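Local atomic coordinates of sulfotransferase (Mus musculus, PDB entry 5X2B), a protein that probably transfers sulfonate groups to acceptor molecules as a cytosolic sulfotransferase, and binds the nucleotide adenosine-3'-5'-diphosphate. Residues E50-I55 and I204-T208; K105-I109 and H156-W160. The contacts are given in a common frame with arbitrary orientation. Where two conformers were deposited one is given. Residue numbers count along the deposited sequence, not the author numbering.

Interaction 1. Residues E50-I55 and I204-T208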
# COMPACT_ATOMS: atom_id res chain seq x y z
N GLU A 50 -2.10 -7.16 7.47
CA GLU A 50 -2.58 -8.37 8.08
C GLU A 50 -1.52 -8.76 9.06
O GLU A 50 -1.78 -9.33 10.13
CB GLU A 50 -2.73 -9.47 7.05
CG GLU A 50 -3.45 -10.70 7.55
CD GLU A 50 -4.97 -10.54 7.63
OE1 GLU A 50 -5.68 -11.58 7.61
OE2 GLU A 50 -5.46 -9.39 7.71
N VAL A 51 -0.31 -8.45 8.68
CA VAL A 51 0.85 -8.79 9.45
C VAL A 51 0.85 -8.02 10.78
O VAL A 51 1.23 -8.53 11.86
CB VAL A 51 2.10 -8.39 8.67
CG1 VAL A 51 3.33 -8.52 9.54
CG2 VAL A 51 2.22 -9.22 7.43
N ILE A 52 0.48 -6.77 10.69
CA ILE A 52 0.39 -5.99 11.88
C ILE A 52 -0.58 -6.66 12.85
O ILE A 52 -0.18 -7.09 13.92
CB ILE A 52 -0.05 -4.58 11.55
CG1 ILE A 52 0.94 -3.95 10.58
CG2 ILE A 52 -0.15 -3.79 12.80
CD1 ILE A 52 2.33 -3.99 11.07
N GLU A 53 -1.86 -6.80 12.47
CA GLU A 53 -2.89 -7.38 13.36
C GLU A 53 -2.44 -8.68 14.03
O GLU A 53 -2.88 -9.00 15.13
CB GLU A 53 -4.13 -7.69 12.55
CG GLU A 53 -4.70 -6.48 11.84
CD GLU A 53 -6.23 -6.52 11.65
OE1 GLU A 53 -6.95 -6.22 12.64
OE2 GLU A 53 -6.74 -6.83 10.54
N ARG A 54 -1.58 -9.44 13.36
CA ARG A 54 -1.12 -10.71 13.91
C ARG A 54 -0.08 -10.55 14.97
O ARG A 54 0.26 -11.51 15.64
CB ARG A 54 -0.54 -11.58 12.81
CG ARG A 54 -1.53 -12.06 11.84
CD ARG A 54 -2.69 -12.59 12.57
NE ARG A 54 -3.49 -13.42 11.69
CZ ARG A 54 -4.16 -14.50 12.06
NH1 ARG A 54 -4.14 -14.91 13.32
NH2 ARG A 54 -4.86 -15.17 11.17
N ILE A 55 0.48 -9.36 15.11
CA ILE A 55 1.30 -9.06 16.28
C ILE A 55 0.46 -9.09 17.58
O ILE A 55 -0.56 -8.40 17.68
CB ILE A 55 1.97 -7.68 16.13
CG1 ILE A 55 2.80 -7.63 14.85
CG2 ILE A 55 2.88 -7.40 17.29
CD1 ILE A 55 3.92 -6.55 14.85
N ILE A 204 3.25 -16.15 13.12
CA ILE A 204 2.67 -15.13 12.29
C ILE A 204 2.90 -15.52 10.88
O ILE A 204 2.08 -15.31 10.00
CB ILE A 204 3.41 -13.85 12.43
CG1 ILE A 204 3.75 -13.61 13.88
CG2 ILE A 204 2.58 -12.73 11.83
CD1 ILE A 204 2.94 -12.56 14.45
N ALA A 205 4.11 -16.02 10.66
CA ALA A 205 4.51 -16.48 9.35
C ALA A 205 3.48 -17.51 8.89
O ALA A 205 2.85 -17.35 7.85
CB ALA A 205 5.90 -17.07 9.43
N ARG A 206 3.32 -18.55 9.69
CA ARG A 206 2.25 -19.54 9.51
C ARG A 206 0.92 -18.80 9.18
O ARG A 206 0.40 -18.91 8.07
CB ARG A 206 2.17 -20.42 10.78
CG ARG A 206 1.33 -21.72 10.70
CD ARG A 206 1.55 -22.71 11.91
NE ARG A 206 0.99 -24.06 11.70
CZ ARG A 206 0.95 -25.04 12.62
NH1 ARG A 206 1.45 -24.85 13.84
NH2 ARG A 206 0.42 -26.21 12.33
N SER A 207 0.40 -17.99 10.09
CA SER A 207 -0.90 -17.37 9.88
C SER A 207 -1.01 -16.47 8.64
O SER A 207 -2.12 -16.24 8.11
CB SER A 207 -1.24 -16.59 11.13
OG SER A 207 -0.02 -16.24 11.79
N THR A 208 0.10 -15.95 8.13
CA THR A 208 -0.03 -14.91 7.11
C THR A 208 0.34 -15.33 5.69
O THR A 208 0.29 -14.51 4.79
CB THR A 208 0.80 -13.65 7.47
OG1 THR A 208 2.18 -14.00 7.65
CG2 THR A 208 0.28 -13.03 8.73
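Residues 204-208, toward the end of helix 198-208, pack against residues 50-55. Ile204 comes first. Its CA-CB bond points sideways, but its end reaches across, and CD1 lies 3.1 Å from the backbone O of Arg54. This is a tight van der Waals contact. Ile204 CG2 also meets Arg54 CB at 3.5 Å. Ser207, one turn on, faces the other segment. Its CB sits over one face of the Arg54 guanidinium, 3.7 Å from Arg54 CZ. Thr208 closes the segment. Its CG2 packs on Arg54 CG at 3.7 Å and lies 4.3 Å from Val51 CA. Thr208 OG1 turns back to its own helix and donates to Ile204 O at 2.7 Å, so the methyl is the part that faces Val51 and Arg54. No hydrogen bond crosses between the segments. The Arg54 side chain runs across the helix: CB meets Ile204, CG meets Thr208, and the guanidinium lies against Ser207. Thr208 also touches the bound adenosine-3'-5'-diphosphate. The arrangement is plain helix-to-helix packing beside the nucleotide pocket of a P-loop-type sulfotransferase fold.

Interaction 2. Residues K105-I109 and H156-W160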
# COMPACT_ATOMS: atom_id res chain seq x y z
N LYS A 105 5.47 7.51 13.07
CA LYS A 105 6.17 6.51 12.37
C LYS A 105 5.46 6.18 11.08
O LYS A 105 4.27 5.99 11.06
CB LYS A 105 6.20 5.29 13.23
CG LYS A 105 6.90 5.55 14.51
CD LYS A 105 7.42 4.27 15.04
CE LYS A 105 8.37 4.49 16.17
NZ LYS A 105 9.51 3.60 15.95
N ILE A 106 6.22 6.06 10.02
CA ILE A 106 5.67 5.50 8.79
C ILE A 106 6.28 4.16 8.46
O ILE A 106 7.44 3.90 8.71
CB ILE A 106 5.95 6.42 7.66
CG1 ILE A 106 5.50 7.79 8.10
CG2 ILE A 106 5.24 5.95 6.38
CD1 ILE A 106 4.02 7.86 8.32
N ILE A 107 5.45 3.28 7.92
CA ILE A 107 5.96 2.15 7.18
C ILE A 107 5.43 2.23 5.80
O ILE A 107 4.22 2.18 5.60
CB ILE A 107 5.53 0.85 7.74
CG1 ILE A 107 6.00 0.76 9.18
CG2 ILE A 107 6.15 -0.30 6.91
CD1 ILE A 107 5.36 -0.39 9.95
N TYR A 108 6.34 2.38 4.85
CA TYR A 108 6.00 2.50 3.46
C TYR A 108 6.51 1.24 2.81
O TYR A 108 7.70 0.97 2.89
CB TYR A 108 6.70 3.67 2.84
CG TYR A 108 6.36 3.86 1.38
CD1 TYR A 108 7.10 3.24 0.39
CD2 TYR A 108 5.29 4.63 1.01
CE1 TYR A 108 6.78 3.41 -0.96
CE2 TYR A 108 4.97 4.83 -0.31
CZ TYR A 108 5.71 4.21 -1.30
OH TYR A 108 5.37 4.39 -2.63
N ILE A 109 5.63 0.46 2.18
CA ILE A 109 6.07 -0.79 1.60
C ILE A 109 6.21 -0.57 0.10
O ILE A 109 5.53 0.31 -0.45
CB ILE A 109 5.12 -1.97 1.97
CG1 ILE A 109 5.56 -3.22 1.22
CG2 ILE A 109 3.65 -1.65 1.64
CD1 ILE A 109 4.62 -4.40 1.45
N HIS A 156 4.77 8.45 -6.42
CA HIS A 156 4.45 7.99 -5.09
C HIS A 156 5.71 7.67 -4.34
O HIS A 156 6.01 8.12 -3.23
CB HIS A 156 3.62 6.73 -5.18
CG HIS A 156 2.83 6.48 -3.93
ND1 HIS A 156 3.25 5.62 -2.95
CD2 HIS A 156 1.69 7.06 -3.49
CE1 HIS A 156 2.37 5.64 -1.95
NE2 HIS A 156 1.41 6.50 -2.25
N VAL A 157 6.46 6.85 -5.00
CA VAL A 157 7.58 6.25 -4.38
C VAL A 157 8.57 7.33 -4.01
O VAL A 157 9.19 7.33 -2.92
CB VAL A 157 8.18 5.32 -5.43
CG1 VAL A 157 9.42 4.66 -4.93
CG2 VAL A 157 7.19 4.29 -5.82
N LEU A 158 8.73 8.28 -4.93
CA LEU A 158 9.82 9.25 -4.81
C LEU A 158 9.59 10.18 -3.67
O LEU A 158 10.42 10.37 -2.79
CB LEU A 158 9.95 10.05 -6.09
CG LEU A 158 10.69 9.27 -7.21
CD1 LEU A 158 10.71 10.04 -8.57
CD2 LEU A 158 12.12 8.90 -6.83
N SER A 159 8.43 10.77 -3.70
CA SER A 159 8.00 11.65 -2.66
C SER A 159 8.37 10.97 -1.39
O SER A 159 8.96 11.55 -0.48
CB SER A 159 6.49 11.83 -2.74
OG SER A 159 5.80 10.58 -2.75
N TRP A 160 8.04 9.70 -1.34
CA TRP A 160 8.19 9.02 -0.09
C TRP A 160 9.63 8.78 0.13
O TRP A 160 10.12 8.78 1.24
CB TRP A 160 7.43 7.72 -0.09
CG TRP A 160 6.06 8.03 0.20
CD1 TRP A 160 5.00 8.04 -0.66
CD2 TRP A 160 5.58 8.49 1.42
NE1 TRP A 160 3.88 8.46 -0.01
CE2 TRP A 160 4.22 8.74 1.29
CE3 TRP A 160 6.18 8.71 2.66
CZ2 TRP A 160 3.43 9.18 2.31
CZ3 TRP A 160 5.41 9.14 3.69
CH2 TRP A 160 4.04 9.37 3.51
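Strand 105-110 belongs to the parallel sheet of the sulfotransferase alpha/beta fold, and helix 153-161 packs on one face of that sheet. The two short segments run roughly antiparallel, at 146°, with their axes 10.4 Å apart. Ile106 and Tyr108 point toward the helix, as alternate residues of a strand do.

Aromatic contacts dominate. Tyr108, His156 and Trp160 form a cluster. The Tyr108 ring makes an offset stack with the five-membered ring of Trp160, with centroids 4.5 Å apart and planes at 28°. Trp160 CB adds a CH-pi contact, 3.9 Å from the centroid of the Tyr108 ring. The Tyr108 and His156 rings meet rim to rim, and neither covers the other. His156 also packs edge-to-face with Tyr40.

Apolar contacts extend the cluster. Ile106 CG2 lies 4.2 Å from Trp160 CZ3, and Tyr108 CE2 is 3.2 Å from Trp160 CD1. Val157 packs by van der Waals contact on the hydroxyl end of Tyr108, with Val157 CG2 3.7 Å from Tyr108 OH. All five residues that touch are buried.

One hydrogen bond joins the two segments. His156 NE2 is held outside them, by the backbone O of His89. The bond across is made by the other ring nitrogen: His156 ND1 and Tyr108 OH are 2.5 Å apart, a very short hydrogen bond.

How the interactions relate
Of the four segments, 50-55 comes first from the N terminus, on and just beyond helix 45-53. Strand 105-110, the first side of interaction 2, follows later. Helix 153-161 returns to this strand and closes the shorter loop, with 46 residues between the segments. Helix 198-208 later packs against residues 50-55 and closes the longer loop, with 148 residues between. Interaction 2 is therefore nested within interaction 1. Interaction 1 joins two helices, and interaction 2 joins a helix to the central sheet. Their centres are 21 Å apart. Helix 45-53 also packs on strand 105-110: its Leu48 touches Ile107 and Ile109, which do not point toward helix 153-161 as Ile106 and Tyr108 do.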